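PDB 5FYP: phosphoinositol-specific phospholipase C from Pseudomonas sp., which probably cleaves the phosphodiester bond of phosphatidylinositol lipids in a calcium-dependent reaction. Local coordinates for residues A[62-70]-A[91-99]. Residues are numbered along the deposited sequence; the frame is centred on the assembly and turned at random.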
loop_
_atom_site.group_PDB
_atom_site.type_symbol
_atom_site.label_atom_id
_atom_site.label_comp_id
_atom_site.label_asym_id
_atom_site.label_seq_id
_atom_site.Cartn_x
_atom_site.Cartn_y
_atom_site.Cartn_z
ATOM N N SER A 62 -10.371 -14.369 -15.791
ATOM C CA SER A 62 -9.739 -15.698 -15.845
ATOM C C SER A 62 -9.122 -16.033 -14.497
ATOM O O SER A 62 -8.881 -15.141 -13.669
ATOM C CB SER A 62 -8.686 -15.771 -16.915
ATOM O OG SER A 62 -7.760 -14.757 -16.784
ATOM N N PRO A 63 -8.898 -17.320 -14.236
ATOM C CA PRO A 63 -8.386 -17.648 -12.904
ATOM C C PRO A 63 -6.986 -17.126 -12.677
ATOM O O PRO A 63 -6.184 -17.066 -13.610
ATOM C CB PRO A 63 -8.356 -19.188 -12.892
ATOM C CG PRO A 63 -9.164 -19.607 -14.019
ATOM C CD PRO A 63 -9.215 -18.515 -15.011
ATOM N N HIS A 64 -6.710 -16.736 -11.441
ATOM C CA HIS A 64 -5.331 -16.421 -11.024
ATOM C C HIS A 64 -4.764 -15.195 -11.729
ATOM O O HIS A 64 -3.577 -15.066 -11.854
ATOM C CB HIS A 64 -4.398 -17.636 -11.236
ATOM C CG HIS A 64 -4.996 -18.947 -10.833
ATOM N ND1 HIS A 64 -4.934 -20.069 -11.625
ATOM C CD2 HIS A 64 -5.724 -19.290 -9.753
ATOM C CE1 HIS A 64 -5.550 -21.065 -11.014
ATOM N NE2 HIS A 64 -6.048 -20.618 -9.884
ATOM N N HIS A 65 -5.660 -14.331 -12.198
ATOM C CA HIS A 65 -5.348 -13.181 -13.043
ATOM C C HIS A 65 -6.239 -12.024 -12.696
ATOM O O HIS A 65 -7.399 -12.230 -12.402
ATOM C CB HIS A 65 -5.652 -13.608 -14.495
ATOM C CG HIS A 65 -5.686 -12.494 -15.505
ATOM N ND1 HIS A 65 -6.773 -11.666 -15.740
ATOM C CD2 HIS A 65 -4.732 -12.104 -16.375
ATOM C CE1 HIS A 65 -6.456 -10.787 -16.680
ATOM N NE2 HIS A 65 -5.229 -11.064 -17.110
ATOM N N TRP A 66 -5.689 -10.813 -12.758
ATOM C CA TRP A 66 -6.484 -9.591 -12.619
ATOM C C TRP A 66 -5.995 -8.577 -13.655
ATOM O O TRP A 66 -4.836 -8.616 -14.056
ATOM C CB TRP A 66 -6.382 -8.980 -11.215
ATOM C CG TRP A 66 -7.046 -9.800 -10.107
ATOM C CD1 TRP A 66 -8.271 -9.537 -9.560
ATOM C CD2 TRP A 66 -6.518 -10.933 -9.392
ATOM N NE1 TRP A 66 -8.527 -10.424 -8.559
ATOM C CE2 TRP A 66 -7.476 -11.292 -8.428
ATOM C CE3 TRP A 66 -5.341 -11.681 -9.486
ATOM C CZ2 TRP A 66 -7.288 -12.359 -7.573
ATOM C CZ3 TRP A 66 -5.159 -12.753 -8.625
ATOM C CH2 TRP A 66 -6.125 -13.079 -7.697
ATOM N N PHE A 67 -6.889 -7.657 -14.031
ATOM C CA PHE A 67 -6.595 -6.574 -14.968
ATOM C C PHE A 67 -6.200 -5.325 -14.193
ATOM O O PHE A 67 -6.608 -5.158 -13.033
ATOM C CB PHE A 67 -7.822 -6.234 -15.787
ATOM C CG PHE A 67 -8.313 -7.336 -16.662
ATOM C CD1 PHE A 67 -9.229 -8.275 -16.178
ATOM C CD2 PHE A 67 -7.916 -7.440 -17.988
ATOM C CE1 PHE A 67 -9.718 -9.282 -16.996
ATOM C CE2 PHE A 67 -8.391 -8.440 -18.815
ATOM C CZ PHE A 67 -9.299 -9.348 -18.328
ATOM N N VAL A 68 -5.487 -4.408 -14.852
ATOM C CA VAL A 68 -5.162 -3.106 -14.266
ATOM C C VAL A 68 -5.653 -2.019 -15.215
ATOM O O VAL A 68 -5.199 -1.918 -16.359
ATOM C CB VAL A 68 -3.671 -2.961 -13.953
ATOM C CG1 VAL A 68 -3.301 -1.532 -13.594
ATOM C CG2 VAL A 68 -3.265 -3.918 -12.840
ATOM N N ARG A 69 -6.558 -1.189 -14.690
ATOM C CA ARG A 69 -7.141 -0.053 -15.412
ATOM C C ARG A 69 -7.888 0.812 -14.411
ATOM O O ARG A 69 -8.174 0.358 -13.284
ATOM C CB ARG A 69 -8.106 -0.503 -16.506
ATOM C CG ARG A 69 -9.355 -1.191 -15.974
ATOM C CD ARG A 69 -10.314 -1.516 -17.106
ATOM N NE ARG A 69 -11.537 -2.159 -16.606
ATOM C CZ ARG A 69 -11.635 -3.437 -16.293
ATOM N NH1 ARG A 69 -10.634 -4.278 -16.532
ATOM N NH2 ARG A 69 -12.763 -3.893 -15.716
ATOM N N HIS A 70 -8.276 2.004 -14.844
ATOM C CA HIS A 70 -9.008 2.897 -13.973
ATOM C C HIS A 70 -10.523 2.669 -13.992
ATOM O O HIS A 70 -11.144 2.567 -12.936
ATOM C CB HIS A 70 -8.696 4.341 -14.328
ATOM C CG HIS A 70 -9.274 5.346 -13.374
ATOM N ND1 HIS A 70 -10.241 6.240 -13.735
ATOM C CD2 HIS A 70 -9.082 5.535 -12.055
ATOM C CE1 HIS A 70 -10.568 6.994 -12.703
ATOM N NE2 HIS A 70 -9.889 6.576 -11.666
ATOM N N LYS A 91 0.529 -8.717 -22.893
ATOM C CA LYS A 91 -0.496 -8.617 -21.813
ATOM C C LYS A 91 -0.029 -7.920 -20.529
ATOM O O LYS A 91 0.575 -8.528 -19.622
ATOM C CB LYS A 91 -0.963 -10.017 -21.477
ATOM C CG LYS A 91 -2.088 -10.100 -20.464
ATOM C CD LYS A 91 -2.546 -11.544 -20.221
ATOM C CE LYS A 91 -1.693 -12.283 -19.187
ATOM N NZ LYS A 91 -0.663 -13.166 -19.826
ATOM N N ASN A 92 -0.400 -6.658 -20.402
ATOM C CA ASN A 92 0.010 -5.826 -19.278
ATOM C C ASN A 92 -1.045 -5.845 -18.158
ATOM O O ASN A 92 -1.756 -4.878 -17.927
ATOM C CB ASN A 92 0.306 -4.374 -19.745
ATOM C CG ASN A 92 -0.821 -3.749 -20.577
ATOM O OD1 ASN A 92 -1.512 -4.409 -21.374
ATOM N ND2 ASN A 92 -1.012 -2.460 -20.404
ATOM N N ASP A 93 -1.122 -6.994 -17.507
ATOM C CA ASP A 93 -2.089 -7.253 -16.448
ATOM C C ASP A 93 -1.497 -6.968 -15.069
ATOM O O ASP A 93 -0.404 -6.443 -14.948
ATOM C CB ASP A 93 -2.631 -8.676 -16.586
ATOM C CG ASP A 93 -1.585 -9.752 -16.314
ATOM O OD1 ASP A 93 -0.368 -9.455 -16.266
ATOM O OD2 ASP A 93 -1.998 -10.917 -16.195
ATOM N N LEU A 94 -2.200 -7.364 -14.011
ATOM C CA LEU A 94 -1.693 -7.136 -12.679
ATOM C C LEU A 94 -0.345 -7.777 -12.477
ATOM O O LEU A 94 0.611 -7.164 -11.979
ATOM C CB LEU A 94 -2.675 -7.604 -11.612
ATOM C CG LEU A 94 -2.186 -7.456 -10.173
ATOM C CD1 LEU A 94 -1.889 -6.022 -9.804
ATOM C CD2 LEU A 94 -3.180 -8.046 -9.191
ATOM N N GLU A 95 -0.239 -9.042 -12.875
ATOM C CA GLU A 95 1.032 -9.761 -12.710
ATOM C C GLU A 95 2.171 -9.045 -13.416
ATOM O O GLU A 95 3.288 -8.942 -12.895
ATOM C CB GLU A 95 0.893 -11.209 -13.196
ATOM C CG GLU A 95 2.174 -12.004 -13.087
ATOM C CD GLU A 95 1.984 -13.495 -13.281
ATOM O OE1 GLU A 95 0.847 -13.988 -13.303
ATOM O OE2 GLU A 95 2.998 -14.205 -13.371
ATOM N N ALA A 96 1.897 -8.537 -14.614
ATOM C CA ALA A 96 2.935 -7.808 -15.357
ATOM C C ALA A 96 3.391 -6.540 -14.607
ATOM O O ALA A 96 4.586 -6.232 -14.506
ATOM C CB ALA A 96 2.439 -7.435 -16.724
ATOM N N CYS A 97 2.424 -5.802 -14.085
ATOM C CA CYS A 97 2.725 -4.605 -13.308
ATOM C C CYS A 97 3.553 -4.935 -12.062
ATOM O O CYS A 97 4.516 -4.241 -11.734
ATOM C CB CYS A 97 1.462 -3.851 -12.908
ATOM S SG CYS A 97 0.499 -3.163 -14.276
ATOM N N LEU A 98 3.153 -5.991 -11.372
ATOM C CA LEU A 98 3.908 -6.431 -10.208
ATOM C C LEU A 98 5.343 -6.831 -10.595
ATOM O O LEU A 98 6.301 -6.509 -9.881
ATOM C CB LEU A 98 3.200 -7.579 -9.504
ATOM C CG LEU A 98 1.819 -7.265 -8.938
ATOM C CD1 LEU A 98 1.255 -8.511 -8.278
ATOM C CD2 LEU A 98 1.832 -6.122 -7.951
ATOM N N ASN A 99 5.493 -7.522 -11.717
ATOM C CA ASN A 99 6.826 -7.885 -12.193
ATOM C C ASN A 99 7.698 -6.697 -12.556
ATOM O O ASN A 99 8.913 -6.745 -12.338
ATOM C CB ASN A 99 6.738 -8.858 -13.351
ATOM C CG ASN A 99 6.722 -10.292 -12.869
ATOM O OD1 ASN A 99 7.562 -10.698 -12.051
ATOM N ND2 ASN A 99 5.816 -11.068 -13.393
HETATM O O HOH W 1 -1.731 -13.281 -12.611
HETATM O O HOH W 2 -2.719 -10.838 -13.376
#
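Trp66 and Leu94 join the edge strand 67-68 to the capped start of helix 94-107, in what is probably the TIM-type barrel of the calcium-dependent phosphoinositide phospholipases C. The direct polar link is one nearly straight backbone bond, Leu94 N to Trp66 O, 2.9 Å long with 170° at the hydrogen. Asp93 is the N-cap: its CG sits between the backbone N and the carbonyl carbon (chi1 67°), which lets OD1 accept from Ala96 N at 2.9 Å. In one of two His65 conformers, Asp93 OD2 lies 3.0 Å from His65 CD2 and 3.4 Å from His65 NE2, too poorly angled for a hydrogen bond, with carboxylate and imidazole planes 43° apart. An alanine in place of Asp93 would probably leave Ala96 N without its capping acceptor and the water between Trp66 N and Glu95 N without its carboxylate partner.

Two waters extend the polar seam. One lies within hydrogen-bonding distance of His64 O and Glu95 OE1, and Glu95 also salt-bridges Arg142; the other accepts from both Trp66 N and Glu95 N and has a weak bond with Asp93 OD2.

Apolar contacts continue the interface; Val68 and Cys97 also touch Leu49 of strand 46-52. Leu94 CD2 packs 3.9 Å from Trp66 CB. Val68 points at the helix, its CG2 resting 3.6 Å from Leu94 CA and 4.1 Å from Cys97 SG, the sulfur disulfide-bonded to Cys84.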